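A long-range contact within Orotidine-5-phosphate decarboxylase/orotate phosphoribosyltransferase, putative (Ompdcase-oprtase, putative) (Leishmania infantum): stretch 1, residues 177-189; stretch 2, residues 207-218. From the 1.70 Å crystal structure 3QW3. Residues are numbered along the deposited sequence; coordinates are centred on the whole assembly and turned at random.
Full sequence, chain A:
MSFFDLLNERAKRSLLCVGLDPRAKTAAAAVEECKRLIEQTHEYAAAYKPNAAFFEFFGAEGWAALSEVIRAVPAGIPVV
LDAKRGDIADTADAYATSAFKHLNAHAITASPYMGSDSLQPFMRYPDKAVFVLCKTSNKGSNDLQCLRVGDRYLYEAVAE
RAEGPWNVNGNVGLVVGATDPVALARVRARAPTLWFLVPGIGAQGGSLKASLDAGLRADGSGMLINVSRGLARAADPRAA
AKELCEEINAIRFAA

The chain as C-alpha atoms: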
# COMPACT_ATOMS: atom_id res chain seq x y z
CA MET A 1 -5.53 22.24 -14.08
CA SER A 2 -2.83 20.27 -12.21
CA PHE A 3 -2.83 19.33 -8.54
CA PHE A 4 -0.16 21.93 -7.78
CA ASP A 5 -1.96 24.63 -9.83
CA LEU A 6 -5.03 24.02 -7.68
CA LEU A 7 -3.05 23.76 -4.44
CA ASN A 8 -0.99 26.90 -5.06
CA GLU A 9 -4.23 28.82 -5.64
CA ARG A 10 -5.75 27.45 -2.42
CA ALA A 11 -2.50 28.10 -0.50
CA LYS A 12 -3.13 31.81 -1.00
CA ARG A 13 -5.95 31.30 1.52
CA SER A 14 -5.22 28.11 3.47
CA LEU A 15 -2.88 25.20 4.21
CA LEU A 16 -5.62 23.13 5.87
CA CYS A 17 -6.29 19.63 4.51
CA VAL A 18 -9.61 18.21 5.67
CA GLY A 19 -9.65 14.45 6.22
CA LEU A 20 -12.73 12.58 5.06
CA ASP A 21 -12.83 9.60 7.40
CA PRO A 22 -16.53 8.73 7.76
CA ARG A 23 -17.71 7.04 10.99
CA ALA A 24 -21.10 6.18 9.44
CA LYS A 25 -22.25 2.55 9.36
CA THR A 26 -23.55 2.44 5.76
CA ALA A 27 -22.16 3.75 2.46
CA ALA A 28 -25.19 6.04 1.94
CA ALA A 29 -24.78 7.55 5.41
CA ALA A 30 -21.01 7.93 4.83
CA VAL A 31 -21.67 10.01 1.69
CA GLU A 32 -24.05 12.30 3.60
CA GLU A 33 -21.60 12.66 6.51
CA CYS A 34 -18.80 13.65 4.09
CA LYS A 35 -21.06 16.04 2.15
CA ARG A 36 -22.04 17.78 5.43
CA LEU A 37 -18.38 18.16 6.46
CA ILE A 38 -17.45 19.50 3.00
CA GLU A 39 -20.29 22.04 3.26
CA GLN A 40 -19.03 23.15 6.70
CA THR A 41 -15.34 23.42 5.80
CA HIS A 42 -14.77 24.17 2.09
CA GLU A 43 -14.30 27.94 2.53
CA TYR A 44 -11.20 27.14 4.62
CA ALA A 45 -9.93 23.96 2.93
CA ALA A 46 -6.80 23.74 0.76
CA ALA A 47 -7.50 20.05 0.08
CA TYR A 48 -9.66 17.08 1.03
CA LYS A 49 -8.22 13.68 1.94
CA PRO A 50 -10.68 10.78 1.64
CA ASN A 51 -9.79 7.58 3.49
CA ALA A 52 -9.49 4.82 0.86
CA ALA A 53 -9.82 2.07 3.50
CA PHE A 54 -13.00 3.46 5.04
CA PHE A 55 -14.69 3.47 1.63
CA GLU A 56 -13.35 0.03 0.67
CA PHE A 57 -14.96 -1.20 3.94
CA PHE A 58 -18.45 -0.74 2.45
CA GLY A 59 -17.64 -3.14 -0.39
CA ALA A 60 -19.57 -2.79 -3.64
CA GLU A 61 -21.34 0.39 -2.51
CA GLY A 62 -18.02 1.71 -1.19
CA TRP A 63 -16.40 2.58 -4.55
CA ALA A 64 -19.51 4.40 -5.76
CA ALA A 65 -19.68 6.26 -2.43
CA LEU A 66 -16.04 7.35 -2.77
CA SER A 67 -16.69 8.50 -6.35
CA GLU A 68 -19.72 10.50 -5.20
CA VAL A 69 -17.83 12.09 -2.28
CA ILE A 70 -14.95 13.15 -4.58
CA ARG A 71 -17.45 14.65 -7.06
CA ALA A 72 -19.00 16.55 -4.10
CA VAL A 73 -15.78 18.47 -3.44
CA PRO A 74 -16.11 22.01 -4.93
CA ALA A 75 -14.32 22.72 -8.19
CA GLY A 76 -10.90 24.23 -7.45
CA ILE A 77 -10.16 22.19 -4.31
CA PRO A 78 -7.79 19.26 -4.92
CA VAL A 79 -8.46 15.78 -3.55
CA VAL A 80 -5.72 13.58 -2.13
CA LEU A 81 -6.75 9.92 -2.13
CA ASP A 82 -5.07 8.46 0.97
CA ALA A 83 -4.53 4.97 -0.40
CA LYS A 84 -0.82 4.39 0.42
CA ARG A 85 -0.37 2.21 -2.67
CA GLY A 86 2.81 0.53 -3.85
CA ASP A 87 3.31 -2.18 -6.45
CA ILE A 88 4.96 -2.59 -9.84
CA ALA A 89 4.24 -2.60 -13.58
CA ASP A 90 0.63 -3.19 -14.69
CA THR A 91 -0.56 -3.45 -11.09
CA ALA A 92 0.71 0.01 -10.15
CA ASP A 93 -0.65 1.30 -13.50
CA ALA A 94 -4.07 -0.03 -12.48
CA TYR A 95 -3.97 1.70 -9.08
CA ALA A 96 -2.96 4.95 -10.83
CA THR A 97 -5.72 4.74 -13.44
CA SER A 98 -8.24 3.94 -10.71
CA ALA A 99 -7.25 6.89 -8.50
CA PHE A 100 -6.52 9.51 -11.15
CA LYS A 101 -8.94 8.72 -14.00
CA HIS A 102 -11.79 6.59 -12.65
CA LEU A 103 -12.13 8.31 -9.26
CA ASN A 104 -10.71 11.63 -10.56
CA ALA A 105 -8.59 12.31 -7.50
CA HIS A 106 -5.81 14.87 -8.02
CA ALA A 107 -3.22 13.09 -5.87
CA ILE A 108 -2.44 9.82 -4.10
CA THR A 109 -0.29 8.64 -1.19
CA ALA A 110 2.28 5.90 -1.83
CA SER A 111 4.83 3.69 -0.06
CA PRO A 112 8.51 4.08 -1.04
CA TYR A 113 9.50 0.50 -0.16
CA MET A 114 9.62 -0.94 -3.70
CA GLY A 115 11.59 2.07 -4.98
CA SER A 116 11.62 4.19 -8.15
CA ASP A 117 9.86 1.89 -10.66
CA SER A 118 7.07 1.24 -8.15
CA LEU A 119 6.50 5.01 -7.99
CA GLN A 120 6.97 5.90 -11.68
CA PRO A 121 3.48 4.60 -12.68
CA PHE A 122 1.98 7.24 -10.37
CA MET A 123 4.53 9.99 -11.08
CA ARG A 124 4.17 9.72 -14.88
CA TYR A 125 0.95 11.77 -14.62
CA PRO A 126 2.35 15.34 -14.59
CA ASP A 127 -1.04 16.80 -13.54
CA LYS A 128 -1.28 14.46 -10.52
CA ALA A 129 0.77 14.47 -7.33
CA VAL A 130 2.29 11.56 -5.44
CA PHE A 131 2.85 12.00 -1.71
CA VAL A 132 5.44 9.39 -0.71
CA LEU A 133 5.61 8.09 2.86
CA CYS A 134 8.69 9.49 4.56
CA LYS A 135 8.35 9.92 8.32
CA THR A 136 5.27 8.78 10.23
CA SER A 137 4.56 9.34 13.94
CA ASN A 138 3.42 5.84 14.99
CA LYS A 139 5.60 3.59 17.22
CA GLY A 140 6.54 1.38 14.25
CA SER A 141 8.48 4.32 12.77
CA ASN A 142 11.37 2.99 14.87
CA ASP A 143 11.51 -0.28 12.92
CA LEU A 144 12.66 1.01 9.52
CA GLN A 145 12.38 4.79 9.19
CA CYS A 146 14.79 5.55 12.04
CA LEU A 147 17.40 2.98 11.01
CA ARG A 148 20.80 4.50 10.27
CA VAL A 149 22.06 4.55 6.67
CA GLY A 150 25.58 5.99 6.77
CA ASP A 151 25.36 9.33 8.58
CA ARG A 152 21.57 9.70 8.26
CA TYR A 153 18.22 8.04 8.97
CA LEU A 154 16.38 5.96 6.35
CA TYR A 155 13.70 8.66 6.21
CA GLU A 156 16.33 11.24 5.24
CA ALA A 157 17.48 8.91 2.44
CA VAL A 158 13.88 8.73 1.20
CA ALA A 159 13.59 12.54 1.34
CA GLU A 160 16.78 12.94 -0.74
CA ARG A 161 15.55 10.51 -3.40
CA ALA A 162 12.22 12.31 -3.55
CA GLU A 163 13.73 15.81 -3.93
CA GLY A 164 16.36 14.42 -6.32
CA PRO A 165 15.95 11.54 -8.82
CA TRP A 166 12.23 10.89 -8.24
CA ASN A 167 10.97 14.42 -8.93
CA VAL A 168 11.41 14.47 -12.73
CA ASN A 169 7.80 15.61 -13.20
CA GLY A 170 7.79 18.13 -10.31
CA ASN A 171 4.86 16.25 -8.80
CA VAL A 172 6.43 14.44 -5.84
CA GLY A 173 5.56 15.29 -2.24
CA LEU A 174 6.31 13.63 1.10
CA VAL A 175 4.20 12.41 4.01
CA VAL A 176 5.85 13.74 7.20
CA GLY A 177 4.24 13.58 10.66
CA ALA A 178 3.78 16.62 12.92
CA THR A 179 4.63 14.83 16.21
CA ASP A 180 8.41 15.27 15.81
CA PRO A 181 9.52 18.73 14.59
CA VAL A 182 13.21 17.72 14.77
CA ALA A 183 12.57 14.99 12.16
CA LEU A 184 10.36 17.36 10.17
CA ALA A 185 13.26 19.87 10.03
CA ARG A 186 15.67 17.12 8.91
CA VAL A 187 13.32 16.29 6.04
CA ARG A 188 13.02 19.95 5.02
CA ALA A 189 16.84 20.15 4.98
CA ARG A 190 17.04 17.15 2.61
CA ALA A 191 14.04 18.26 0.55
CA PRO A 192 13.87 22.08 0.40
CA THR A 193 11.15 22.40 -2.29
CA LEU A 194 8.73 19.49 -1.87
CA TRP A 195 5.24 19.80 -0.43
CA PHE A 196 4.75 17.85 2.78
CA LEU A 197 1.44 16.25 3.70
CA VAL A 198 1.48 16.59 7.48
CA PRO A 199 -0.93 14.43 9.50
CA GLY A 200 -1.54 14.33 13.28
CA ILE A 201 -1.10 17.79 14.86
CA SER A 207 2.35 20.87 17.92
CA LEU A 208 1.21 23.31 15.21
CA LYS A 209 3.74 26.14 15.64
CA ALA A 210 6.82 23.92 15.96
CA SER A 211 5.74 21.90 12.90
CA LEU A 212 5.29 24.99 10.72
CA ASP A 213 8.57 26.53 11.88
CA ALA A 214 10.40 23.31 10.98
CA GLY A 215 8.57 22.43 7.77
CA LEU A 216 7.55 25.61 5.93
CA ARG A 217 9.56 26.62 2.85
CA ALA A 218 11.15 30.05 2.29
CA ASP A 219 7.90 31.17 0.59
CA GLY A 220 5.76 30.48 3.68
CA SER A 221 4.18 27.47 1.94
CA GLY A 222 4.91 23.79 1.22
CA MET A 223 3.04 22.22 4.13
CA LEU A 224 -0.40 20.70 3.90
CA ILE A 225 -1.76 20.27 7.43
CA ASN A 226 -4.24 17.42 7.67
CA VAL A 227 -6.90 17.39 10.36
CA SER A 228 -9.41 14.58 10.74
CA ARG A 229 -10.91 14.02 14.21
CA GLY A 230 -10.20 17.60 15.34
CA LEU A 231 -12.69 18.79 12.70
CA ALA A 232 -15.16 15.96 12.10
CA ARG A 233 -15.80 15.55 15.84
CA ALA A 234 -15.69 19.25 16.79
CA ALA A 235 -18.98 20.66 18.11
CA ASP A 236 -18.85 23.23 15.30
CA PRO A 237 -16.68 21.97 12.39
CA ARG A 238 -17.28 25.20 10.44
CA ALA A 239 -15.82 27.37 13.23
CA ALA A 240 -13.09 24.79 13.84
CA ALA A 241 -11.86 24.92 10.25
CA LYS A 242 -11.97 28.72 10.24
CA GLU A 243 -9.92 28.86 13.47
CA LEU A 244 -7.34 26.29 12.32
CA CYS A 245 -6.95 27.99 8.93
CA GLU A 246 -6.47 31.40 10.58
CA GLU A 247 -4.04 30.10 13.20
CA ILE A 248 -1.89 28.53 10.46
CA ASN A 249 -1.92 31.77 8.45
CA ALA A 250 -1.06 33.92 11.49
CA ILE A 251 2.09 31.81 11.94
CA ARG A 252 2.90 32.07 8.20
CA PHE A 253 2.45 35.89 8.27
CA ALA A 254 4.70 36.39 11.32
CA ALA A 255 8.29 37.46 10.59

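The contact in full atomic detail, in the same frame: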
# COMPACT_ATOMS: atom_id res chain seq x y z
N GLY A 177 5.05 13.35 9.46
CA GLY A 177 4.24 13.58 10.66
C GLY A 177 4.58 14.86 11.40
O GLY A 177 5.69 15.38 11.30
N ALA A 178 3.61 15.38 12.16
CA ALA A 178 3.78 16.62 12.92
C ALA A 178 4.36 16.40 14.33
O ALA A 178 4.86 17.34 14.95
CB ALA A 178 2.45 17.37 13.01
N THR A 179 4.31 15.15 14.81
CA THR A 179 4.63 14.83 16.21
C THR A 179 6.12 14.98 16.58
O THR A 179 6.45 15.14 17.76
CB THR A 179 4.12 13.42 16.61
OG1 THR A 179 2.77 13.26 16.15
CG2 THR A 179 4.15 13.21 18.12
N ASP A 180 7.00 14.94 15.58
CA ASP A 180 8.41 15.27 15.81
C ASP A 180 8.92 16.36 14.87
O ASP A 180 9.22 16.09 13.70
CB ASP A 180 9.31 14.03 15.76
CG ASP A 180 10.75 14.35 16.16
OD1 ASP A 180 10.96 15.23 17.02
OD2 ASP A 180 11.67 13.71 15.61
N PRO A 181 9.05 17.59 15.38
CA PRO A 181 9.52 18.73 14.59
C PRO A 181 11.01 18.63 14.24
O PRO A 181 11.43 19.21 13.25
CB PRO A 181 9.27 19.92 15.51
CG PRO A 181 9.30 19.36 16.89
CD PRO A 181 8.73 17.98 16.77
N VAL A 182 11.79 17.92 15.06
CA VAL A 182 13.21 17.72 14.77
C VAL A 182 13.37 16.88 13.49
O VAL A 182 14.19 17.21 12.63
CB VAL A 182 13.99 17.10 15.97
CG1 VAL A 182 15.43 16.78 15.58
CG2 VAL A 182 13.98 18.06 17.16
N ALA A 183 12.58 15.82 13.37
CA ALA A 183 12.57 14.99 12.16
C ALA A 183 12.03 15.77 10.97
O ALA A 183 12.56 15.70 9.87
CB ALA A 183 11.78 13.71 12.39
N LEU A 184 10.96 16.53 11.21
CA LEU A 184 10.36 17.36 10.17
C LEU A 184 11.40 18.34 9.59
O LEU A 184 11.47 18.53 8.38
CB LEU A 184 9.16 18.12 10.73
CG LEU A 184 7.81 18.10 10.01
CD1 LEU A 184 6.81 18.99 10.76
CD2 LEU A 184 7.93 18.56 8.58
N ALA A 185 12.20 18.95 10.47
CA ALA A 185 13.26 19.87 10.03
C ALA A 185 14.36 19.16 9.24
O ALA A 185 14.90 19.72 8.29
CB ALA A 185 13.85 20.61 11.22
N ARG A 186 14.69 17.93 9.65
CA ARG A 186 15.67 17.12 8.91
C ARG A 186 15.18 16.87 7.49
O ARG A 186 15.95 16.98 6.53
CB ARG A 186 15.95 15.80 9.62
CG ARG A 186 16.79 15.92 10.88
CD ARG A 186 17.43 14.59 11.24
NE ARG A 186 18.17 14.69 12.50
CZ ARG A 186 17.66 14.42 13.70
NH1 ARG A 186 16.40 14.01 13.83
NH2 ARG A 186 18.43 14.54 14.78
N VAL A 187 13.90 16.55 7.35
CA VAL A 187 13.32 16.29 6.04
C VAL A 187 13.34 17.55 5.17
O VAL A 187 13.71 17.50 3.99
CB VAL A 187 11.90 15.68 6.16
CG1 VAL A 187 11.30 15.45 4.79
CG2 VAL A 187 11.97 14.36 6.93
N ARG A 188 12.97 18.69 5.75
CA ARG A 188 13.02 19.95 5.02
C ARG A 188 14.44 20.32 4.56
O ARG A 188 14.62 20.93 3.51
CB ARG A 188 12.38 21.08 5.85
CG ARG A 188 12.28 22.43 5.14
CD ARG A 188 11.65 22.32 3.75
NE ARG A 188 10.20 22.21 3.80
CZ ARG A 188 9.44 21.72 2.81
NH1 ARG A 188 10.00 21.27 1.70
NH2 ARG A 188 8.13 21.68 2.96
N ALA A 189 15.44 19.93 5.35
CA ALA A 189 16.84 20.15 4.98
C ALA A 189 17.26 19.30 3.78
O ALA A 189 18.03 19.75 2.93
CB ALA A 189 17.75 19.89 6.16
N SER A 207 0.98 20.61 18.38
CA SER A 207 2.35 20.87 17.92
C SER A 207 2.38 21.69 16.63
O SER A 207 3.29 21.54 15.81
CB SER A 207 3.09 19.54 17.73
OG SER A 207 2.37 18.66 16.89
N LEU A 208 1.39 22.57 16.46
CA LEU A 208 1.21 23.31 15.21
C LEU A 208 2.35 24.27 14.87
O LEU A 208 2.88 24.25 13.76
CB LEU A 208 -0.14 24.04 15.20
CG LEU A 208 -0.58 24.74 13.91
CD1 LEU A 208 -0.69 23.75 12.75
CD2 LEU A 208 -1.90 25.47 14.13
N LYS A 209 2.73 25.10 15.84
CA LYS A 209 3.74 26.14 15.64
C LYS A 209 5.11 25.54 15.33
O LYS A 209 5.78 25.94 14.37
CB LYS A 209 3.82 27.05 16.87
CG LYS A 209 4.03 28.53 16.57
CD LYS A 209 5.46 28.83 16.16
CE LYS A 209 5.85 30.25 16.54
NZ LYS A 209 7.32 30.45 16.35
N ALA A 210 5.53 24.58 16.15
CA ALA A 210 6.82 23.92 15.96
C ALA A 210 6.92 23.22 14.61
O ALA A 210 7.96 23.27 13.95
CB ALA A 210 7.10 22.94 17.10
N SER A 211 5.82 22.59 14.19
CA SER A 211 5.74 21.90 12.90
C SER A 211 5.92 22.86 11.73
O SER A 211 6.71 22.59 10.82
CB SER A 211 4.41 21.15 12.76
OG SER A 211 4.22 20.25 13.83
N LEU A 212 5.20 23.98 11.77
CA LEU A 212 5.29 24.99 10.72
C LEU A 212 6.66 25.64 10.66
O LEU A 212 7.21 25.84 9.58
CB LEU A 212 4.18 26.04 10.88
CG LEU A 212 2.77 25.53 10.55
CD1 LEU A 212 1.69 26.46 11.11
CD2 LEU A 212 2.58 25.33 9.04
N ASP A 213 7.22 25.97 11.82
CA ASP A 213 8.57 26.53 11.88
C ASP A 213 9.61 25.60 11.26
O ASP A 213 10.53 26.05 10.58
CB ASP A 213 8.95 26.84 13.33
CG ASP A 213 8.27 28.10 13.85
OD1 ASP A 213 7.55 28.77 13.08
OD2 ASP A 213 8.46 28.40 15.05
N ALA A 214 9.45 24.30 11.49
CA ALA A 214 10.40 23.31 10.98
C ALA A 214 10.19 23.01 9.50
O ALA A 214 11.16 22.82 8.77
CB ALA A 214 10.31 22.03 11.80
N GLY A 215 8.93 22.97 9.08
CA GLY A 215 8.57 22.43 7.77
C GLY A 215 8.23 23.39 6.65
O GLY A 215 8.27 23.00 5.48
N LEU A 216 7.86 24.63 6.98
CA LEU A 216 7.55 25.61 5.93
C LEU A 216 8.77 25.93 5.06
O LEU A 216 9.91 25.97 5.54
CB LEU A 216 6.97 26.90 6.51
CG LEU A 216 5.52 26.85 7.03
CD1 LEU A 216 5.18 28.15 7.76
CD2 LEU A 216 4.52 26.59 5.90
N ARG A 217 8.52 26.16 3.77
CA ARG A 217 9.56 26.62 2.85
C ARG A 217 9.81 28.11 3.02
O ARG A 217 9.11 28.79 3.78
CB ARG A 217 9.16 26.31 1.40
CG ARG A 217 8.81 24.86 1.12
CD ARG A 217 8.43 24.62 -0.34
NE ARG A 217 7.35 25.50 -0.80
CZ ARG A 217 6.56 25.25 -1.85
NH1 ARG A 217 6.71 24.13 -2.55
NH2 ARG A 217 5.62 26.13 -2.19
N ALA A 218 10.81 28.63 2.30
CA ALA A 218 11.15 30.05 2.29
C ALA A 218 9.99 30.96 1.84
O ALA A 218 9.96 32.14 2.17
CB ALA A 218 12.38 30.29 1.41

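Two helices, 181-189 and 208-215, lie side by side and run in nearly the same direction, with an angle of 18° between them and a closest approach of 8.1 Å between their axes. The close approach coincides with small residues where the backbones come nearest: Ala185 and Ala214 bring their CA atoms to within 4.6 Å of each other, and Pro181 CA lies 5.2 Å from Ser211 CA. About 500 Å² of surface is buried, counting both sides.

The principal bump is the methyl group of Ala214. It points toward the first helix and settles into a shallow hollow bounded by Pro181, Leu184 and Ala185. Ala214 CB lies 3.4 Å from Pro181 O at the floor of this hollow, 3.9 Å from Ala185 CB, 4.2 Å from Leu184 CB and 4.4 Å from Pro181 CB. A single methyl thus meets residues one turn apart, Pro181 and Ala185, together with Leu184, and Ala185, itself no larger, lets the backbones close in: Ala185 CA is 3.8 Å from Ala214 O. One turn earlier on the second helix, Ala210 meets the proline ring, with Pro181 CB 4.0 Å from Ala210 CB. Proline suits the first turn of a helix, where its nitrogen need not donate a hydrogen bond, and here its ring also offers a compact apolar surface.

Leu184 is the reciprocal bump. Its side chain, with chi1 at -130° between the usual wells, reaches toward the second helix and lies against its flank, so that Leu184 CD1 packs 3.6 Å from Ser211 O and 3.8 Å from Ser211 CB, while Leu184 CD2 lies 4.0 Å from Gly215 CA. The glycine provides the hollow: a CB built there in ideal geometry would come within 3.1 Å of Leu184 CD2, a tight fit for two carbons.

At the C-terminal end of the second helix the packing becomes polar. Arg188 folds its chain (t, p, p) over the helix end, with Arg188 CB resting 3.6 Å from Ala214 O, and directs two nitrogens at a single carbonyl. Arg188 NE and Arg188 NH2 donate to Gly215 O at 2.7 and 2.8 Å, respectively, with the oxygen near the plane of the guanidinium. Because the helix ends here and Leu216 leaves helical conformation, the carbonyl is well placed for an outside donor. Arg217 then covers one face of the guanidinium with its aliphatic portion, Arg217 CG lying 3.6 Å from Arg188 CZ.

The opposite end of the contact is closed more loosely. Ala178, in the loop leading to the first helix, turns its methyl toward the second stretch, with Ala178 CB 3.5 Å from Ser211 OG. Ser207 OG gives a weak hydrogen bond to Ala178 O at 3.4 Å. Ser211 OG donates to Ser207 O at 2.5 Å within its own stretch, while still lying 3.2 Å from Ala178 O, so this buried polar group is satisfied while its small side chain leaves room for Leu184.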